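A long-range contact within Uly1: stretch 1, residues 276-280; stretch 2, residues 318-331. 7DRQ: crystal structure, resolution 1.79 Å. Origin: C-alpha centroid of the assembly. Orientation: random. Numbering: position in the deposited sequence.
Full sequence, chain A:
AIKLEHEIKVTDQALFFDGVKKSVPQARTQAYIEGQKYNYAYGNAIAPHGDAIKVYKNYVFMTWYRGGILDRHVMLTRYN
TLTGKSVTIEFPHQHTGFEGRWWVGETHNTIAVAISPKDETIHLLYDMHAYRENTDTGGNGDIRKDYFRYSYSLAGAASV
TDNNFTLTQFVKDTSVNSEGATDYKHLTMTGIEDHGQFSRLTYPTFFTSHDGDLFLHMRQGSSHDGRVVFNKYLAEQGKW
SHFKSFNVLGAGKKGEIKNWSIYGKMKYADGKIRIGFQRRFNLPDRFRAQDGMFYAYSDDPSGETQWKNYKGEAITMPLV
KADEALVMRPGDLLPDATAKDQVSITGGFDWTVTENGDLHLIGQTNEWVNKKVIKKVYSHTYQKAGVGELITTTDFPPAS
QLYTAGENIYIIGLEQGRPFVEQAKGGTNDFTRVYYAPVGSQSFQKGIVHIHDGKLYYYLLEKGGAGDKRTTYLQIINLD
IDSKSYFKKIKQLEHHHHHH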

ATOM      1  N   GLY A 276      -3.238 -11.930  -2.448  1.00 11.68           N
ATOM      2  CA  GLY A 276      -4.688 -12.003  -2.515  1.00 10.57           C
ATOM      3  C   GLY A 276      -5.170 -10.846  -3.358  1.00  8.73           C
ATOM      4  O   GLY A 276      -4.591  -9.761  -3.323  1.00 10.17           O
ATOM      5  N   PHE A 277      -6.208 -11.092  -4.155  1.00  9.84           N
ATOM      6  CA  PHE A 277      -6.628 -10.025  -5.053  1.00 12.02           C
ATOM      7  C   PHE A 277      -8.052 -10.260  -5.530  1.00 11.49           C
ATOM      8  O   PHE A 277      -8.618 -11.345  -5.376  1.00 10.40           O
ATOM      9  CB  PHE A 277      -5.669  -9.892  -6.258  1.00  9.32           C
ATOM     10  CG  PHE A 277      -5.625 -11.096  -7.157  1.00 11.25           C
ATOM     11  CD1 PHE A 277      -4.724 -12.125  -6.911  1.00 11.00           C
ATOM     12  CD2 PHE A 277      -6.450 -11.180  -8.281  1.00 11.23           C
ATOM     13  CE1 PHE A 277      -4.663 -13.234  -7.746  1.00 11.30           C
ATOM     14  CE2 PHE A 277      -6.392 -12.294  -9.133  1.00 13.30           C
ATOM     15  CZ  PHE A 277      -5.492 -13.314  -8.865  1.00 11.80           C
ATOM     16  N   GLN A 278      -8.630  -9.199  -6.088  1.00 10.71           N
ATOM     17  CA  GLN A 278      -9.849  -9.268  -6.877  1.00  8.23           C
ATOM     18  C   GLN A 278      -9.540  -8.805  -8.295  1.00 10.68           C
ATOM     19  O   GLN A 278      -8.502  -8.201  -8.562  1.00 12.31           O
ATOM     20  CB  GLN A 278     -10.972  -8.425  -6.233  1.00 10.89           C
ATOM     21  CG  GLN A 278     -11.171  -8.819  -4.767  1.00  8.80           C
ATOM     22  CD  GLN A 278     -12.409  -8.209  -4.125  1.00 10.38           C
ATOM     23  OE1 GLN A 278     -12.398  -7.053  -3.690  1.00 10.39           O
ATOM     24  NE2 GLN A 278     -13.482  -8.989  -4.056  1.00 10.04           N
ATOM     25  N   ARG A 279     -10.447  -9.101  -9.215  1.00  9.57           N
ATOM     26  CA  ARG A 279     -10.200  -8.910 -10.636  1.00 10.92           C
ATOM     27  C   ARG A 279     -11.158  -7.853 -11.175  1.00 12.49           C
ATOM     28  O   ARG A 279     -12.313  -7.787 -10.754  1.00 12.89           O
ATOM     29  CB  ARG A 279     -10.378 -10.240 -11.390  1.00 12.11           C
ATOM     30  CG  ARG A 279     -10.605 -10.083 -12.897  1.00 10.98           C
ATOM     31  CD  ARG A 279     -10.797 -11.440 -13.594  1.00 11.78           C
ATOM     32  NE  ARG A 279     -12.017 -12.109 -13.153  1.00 13.68           N
ATOM     33  CZ  ARG A 279     -12.255 -13.413 -13.314  1.00 15.94           C
ATOM     34  NH1 ARG A 279     -11.358 -14.168 -13.929  1.00 11.95           N
ATOM     35  NH2 ARG A 279     -13.407 -13.944 -12.906  1.00 10.97           N
ATOM     36  N   ARG A 280     -10.685  -6.999 -12.082  1.00 11.77           N
ATOM     37  CA  ARG A 280     -11.584  -6.134 -12.829  1.00 10.91           C
ATOM     38  C   ARG A 280     -11.537  -6.582 -14.278  1.00 11.94           C
ATOM     39  O   ARG A 280     -10.488  -6.492 -14.923  1.00 11.12           O
ATOM     40  CB  ARG A 280     -11.231  -4.647 -12.722  1.00 14.01           C
ATOM     41  CG  ARG A 280     -12.279  -3.766 -13.432  1.00 10.33           C
ATOM     42  CD  ARG A 280     -11.998  -2.261 -13.295  1.00 13.45           C
ATOM     43  NE  ARG A 280     -12.000  -1.808 -11.905  1.00 13.08           N
ATOM     44  CZ  ARG A 280     -11.835  -0.543 -11.529  1.00 16.17           C
ATOM     45  NH1 ARG A 280     -11.694   0.411 -12.441  1.00 14.06           N
ATOM     46  NH2 ARG A 280     -11.824  -0.223 -10.236  1.00 15.49           N
ATOM     47  N   PRO A 318       3.654 -16.980 -15.443  1.00 12.92           N
ATOM     48  CA  PRO A 318       2.723 -15.938 -14.968  1.00 13.29           C
ATOM     49  C   PRO A 318       1.257 -16.292 -15.228  1.00 12.77           C
ATOM     50  O   PRO A 318       0.936 -16.913 -16.248  1.00 13.25           O
ATOM     51  CB  PRO A 318       3.124 -14.699 -15.777  1.00 15.34           C
ATOM     52  CG  PRO A 318       4.470 -15.007 -16.351  1.00 19.84           C
ATOM     53  CD  PRO A 318       4.522 -16.488 -16.524  1.00 14.95           C
ATOM     54  N   LEU A 319       0.385 -15.919 -14.292  1.00 12.30           N
ATOM     55  CA  LEU A 319      -1.019 -16.297 -14.382  1.00 13.10           C
ATOM     56  C   LEU A 319      -1.716 -15.570 -15.525  1.00 10.98           C
ATOM     57  O   LEU A 319      -1.499 -14.376 -15.749  1.00 11.81           O
ATOM     58  CB  LEU A 319      -1.729 -15.975 -13.059  1.00 10.98           C
ATOM     59  CG  LEU A 319      -3.108 -16.570 -12.807  1.00 12.18           C
ATOM     60  CD1 LEU A 319      -3.087 -18.093 -12.896  1.00 14.05           C
ATOM     61  CD2 LEU A 319      -3.656 -16.091 -11.426  1.00  9.84           C
ATOM     62  N   VAL A 320      -2.583 -16.294 -16.231  1.00 12.67           N
ATOM     63  CA  VAL A 320      -3.388 -15.732 -17.308  1.00 12.08           C
ATOM     64  C   VAL A 320      -4.870 -15.730 -16.961  1.00 10.89           C
ATOM     65  O   VAL A 320      -5.563 -14.748 -17.227  1.00 11.63           O
ATOM     66  CB  VAL A 320      -3.148 -16.478 -18.637  1.00 14.92           C
ATOM     67  CG1 VAL A 320      -4.001 -15.860 -19.748  1.00 13.28           C
ATOM     68  CG2 VAL A 320      -1.671 -16.452 -19.007  1.00 13.66           C
ATOM     69  N   LYS A 321      -5.368 -16.826 -16.381  1.00 13.32           N
ATOM     70  CA  LYS A 321      -6.767 -16.989 -15.987  1.00 12.96           C
ATOM     71  C   LYS A 321      -6.849 -16.903 -14.466  1.00 12.20           C
ATOM     72  O   LYS A 321      -6.447 -17.842 -13.767  1.00 12.73           O
ATOM     73  CB  LYS A 321      -7.317 -18.341 -16.447  1.00 16.46           C
ATOM     74  CG  LYS A 321      -7.379 -18.593 -17.945  1.00 18.47           C
ATOM     75  CD  LYS A 321      -7.924 -20.025 -18.191  1.00 23.19           C
ATOM     76  CE  LYS A 321      -6.804 -21.103 -18.174  1.00 34.71           C
ATOM     77  NZ  LYS A 321      -6.689 -21.985 -16.935  1.00 28.15           N
ATOM     78  N   ALA A 322      -7.403 -15.802 -13.954  1.00 12.75           N
ATOM     79  CA  ALA A 322      -7.448 -15.609 -12.504  1.00 10.60           C
ATOM     80  C   ALA A 322      -8.161 -16.754 -11.784  1.00 12.24           C
ATOM     81  O   ALA A 322      -7.810 -17.077 -10.642  1.00 12.67           O
ATOM     82  CB  ALA A 322      -8.120 -14.274 -12.171  1.00 12.40           C
ATOM     83  N   ASP A 323      -9.151 -17.387 -12.427  1.00 10.09           N
ATOM     84  CA  ASP A 323      -9.944 -18.406 -11.747  1.00 12.77           C
ATOM     85  C   ASP A 323      -9.111 -19.576 -11.227  1.00 13.58           C
ATOM     86  O   ASP A 323      -9.569 -20.273 -10.318  1.00 12.57           O
ATOM     87  CB  ASP A 323     -11.050 -18.929 -12.672  1.00 15.27           C
ATOM     88  CG  ASP A 323     -12.229 -17.971 -12.775  1.00 16.93           C
ATOM     89  OD1 ASP A 323     -12.185 -16.897 -12.133  1.00 13.90           O
ATOM     90  OD2 ASP A 323     -13.200 -18.283 -13.507  1.00 15.81           O
ATOM     91  N   GLU A 324      -7.905 -19.810 -11.767  1.00 13.22           N
ATOM     92  CA  GLU A 324      -7.024 -20.807 -11.164  1.00 13.10           C
ATOM     93  C   GLU A 324      -6.815 -20.550  -9.684  1.00 13.22           C
ATOM     94  O   GLU A 324      -6.602 -21.487  -8.913  1.00 14.53           O
ATOM     95  CB  GLU A 324      -5.663 -20.828 -11.858  1.00 11.94           C
ATOM     96  CG  GLU A 324      -5.734 -21.189 -13.330  1.00 13.36           C
ATOM     97  CD  GLU A 324      -4.386 -21.615 -13.874  1.00 18.30           C
ATOM     98  OE1 GLU A 324      -3.549 -22.129 -13.082  1.00 15.50           O
ATOM     99  OE2 GLU A 324      -4.165 -21.428 -15.088  1.00 14.66           O
ATOM    100  N   ALA A 325      -6.869 -19.284  -9.274  1.00 12.35           N
ATOM    101  CA  ALA A 325      -6.597 -18.871  -7.902  1.00 13.57           C
ATOM    102  C   ALA A 325      -7.870 -18.508  -7.140  1.00 10.69           C
ATOM    103  O   ALA A 325      -7.799 -17.894  -6.078  1.00 12.09           O
ATOM    104  CB  ALA A 325      -5.614 -17.698  -7.900  1.00 12.73           C
ATOM    105  N   LEU A 326      -9.034 -18.891  -7.660  1.00 13.91           N
ATOM    106  CA  LEU A 326     -10.308 -18.538  -7.032  1.00 11.08           C
ATOM    107  C   LEU A 326     -10.413 -19.046  -5.595  1.00 13.81           C
ATOM    108  O   LEU A 326     -10.012 -20.171  -5.291  1.00 15.96           O
ATOM    109  CB  LEU A 326     -11.450 -19.133  -7.856  1.00 10.51           C
ATOM    110  CG  LEU A 326     -12.866 -18.828  -7.372  1.00 13.96           C
ATOM    111  CD1 LEU A 326     -13.208 -17.358  -7.637  1.00 14.09           C
ATOM    112  CD2 LEU A 326     -13.862 -19.755  -8.077  1.00 18.02           C
ATOM    113  N   VAL A 327     -10.984 -18.219  -4.704  1.00 12.11           N
ATOM    114  CA  VAL A 327     -11.407 -18.702  -3.386  1.00 12.57           C
ATOM    115  C   VAL A 327     -12.907 -18.477  -3.152  1.00 15.51           C
ATOM    116  O   VAL A 327     -13.539 -19.231  -2.401  1.00 16.33           O
ATOM    117  CB  VAL A 327     -10.590 -18.057  -2.238  1.00 12.64           C
ATOM    118  CG1 VAL A 327      -9.106 -18.419  -2.346  1.00 13.80           C
ATOM    119  CG2 VAL A 327     -10.783 -16.540  -2.194  1.00 16.63           C
HETATM  120  N   MSE A 328     -13.491 -17.456  -3.779  1.00 11.29           N
HETATM  121  CA  MSE A 328     -14.887 -17.063  -3.474  1.00 14.04           C
HETATM  122  C   MSE A 328     -15.425 -16.134  -4.556  1.00 13.70           C
HETATM  123  O   MSE A 328     -14.658 -15.399  -5.168  1.00 15.12           O
HETATM  124  CB  MSE A 328     -14.957 -16.395  -2.082  1.00 14.41           C
HETATM  125  CG  MSE A 328     -16.347 -16.382  -1.387  1.00 14.48           C
HETATM  126 SE   MSE A 328     -17.478 -14.823  -1.762  0.59 13.74          SE
HETATM  127  CE  MSE A 328     -16.088 -13.377  -1.432  1.00 29.69           C
ATOM    128  N   ARG A 329     -16.727 -16.179  -4.824  1.00 15.19           N
ATOM    129  CA  ARG A 329     -17.317 -15.267  -5.803  1.00  9.88           C
ATOM    130  C   ARG A 329     -18.181 -14.280  -5.047  1.00 14.20           C
ATOM    131  O   ARG A 329     -19.301 -14.630  -4.661  1.00 12.78           O
ATOM    132  CB  ARG A 329     -18.161 -16.029  -6.827  1.00 15.38           C
ATOM    133  CG  ARG A 329     -17.414 -17.082  -7.629  1.00 15.36           C
ATOM    134  CD  ARG A 329     -16.791 -16.484  -8.872  1.00 17.27           C
ATOM    135  NE  ARG A 329     -16.364 -17.550  -9.771  1.00 13.38           N
ATOM    136  CZ  ARG A 329     -15.425 -17.413 -10.700  1.00 17.20           C
ATOM    137  NH1 ARG A 329     -14.808 -16.248 -10.858  1.00 13.80           N
ATOM    138  NH2 ARG A 329     -15.097 -18.455 -11.456  1.00 18.98           N
ATOM    139  N   PRO A 330     -17.736 -13.040  -4.810  1.00 11.59           N
ATOM    140  CA  PRO A 330     -18.559 -12.122  -3.984  1.00 10.77           C
ATOM    141  C   PRO A 330     -19.904 -11.769  -4.609  1.00 13.32           C
ATOM    142  O   PRO A 330     -20.827 -11.367  -3.882  1.00 13.05           O
ATOM    143  CB  PRO A 330     -17.674 -10.875  -3.837  1.00 13.30           C
ATOM    144  CG  PRO A 330     -16.288 -11.328  -4.138  1.00 14.26           C
ATOM    145  CD  PRO A 330     -16.398 -12.496  -5.089  1.00 13.16           C
ATOM    146  N   GLY A 331     -20.046 -11.901  -5.931  1.00 15.15           N
ATOM    147  CA  GLY A 331     -21.357 -11.722  -6.551  1.00 12.49           C
ATOM    148  C   GLY A 331     -22.416 -12.641  -5.953  1.00 16.23           C
ATOM    149  O   GLY A 331     -23.605 -12.288  -5.921  1.00 15.63           O
TER
HETATM  150  O   HOH W   1      -8.817 -13.709 -15.375  1.00 12.37           O
HETATM  151  O   HOH W   2     -10.479 -16.877 -15.092  1.00 16.19           O
HETATM  152  O   HOH W   3     -14.444 -16.194 -14.449  1.00 17.40           O

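Strand 276-280 meets the 318-331 segment almost entirely through side chains: the closest CA atoms, those of Arg279 and Ala322, are 7.5 Å apart, no backbone hydrogen bond crosses, and the contact buries 288 Å² in all. Apolar packing centres on Phe277. Its CA-to-CB bond points sideways, but with chi1 in p the ring end comes nearer to the second stretch. Ala322 CB lies at the ring edge, 4.0 Å from Phe277 CE2, while Leu319 CD2 and Ala325 CB lie 4.2 and 4.5 Å from Phe277 CZ. All four residues are buried; the two alanines, Ala322 in the 3-10 segment 322-324 and Ala325 just after it, point their CA-to-CB bonds toward the strand, and their small side chains fit close to the ring. That turn is braced by the backbone bond from Ala325 N to Ala322 O, 2.8 Å. Apart from this cluster, Gln278 NE2 rests 3.7 Å from Pro330 CG, a contact without a hydrogen bond; the amide nitrogen is satisfied elsewhere in the structure.

Charge is arranged around Asp323. Arg279 extends toward the second stretch with chi1 and chi2 both t, and its guanidinium forms a salt bridge to Asp323, with weak hydrogen bonds from NH1 and NH2 to OD1 at 3.4 and 3.3 Å. Arg329 binds the same carboxylate better: its NH2 donates to Asp323 OD2 at 2.8 Å, nearly straight, and its NH1 to Asp323 OD1 at 3.0 Å. The shared carboxylate offsets the like charges where Arg279 NH2 and Arg329 NH1 approach to 3.4 Å.

Water completes the link. Arg279 NH1 donates to waters 1 and 2 (3.0 and 3.1 Å), which also accept from Ala322 N (2.9 Å) and Asp323 N (3.0 Å), respectively. Water 3 accepts from Arg279 NH2 at 2.9 Å and donates to Asp323 OD2 at 2.6 Å, supplementing the weak direct bonds.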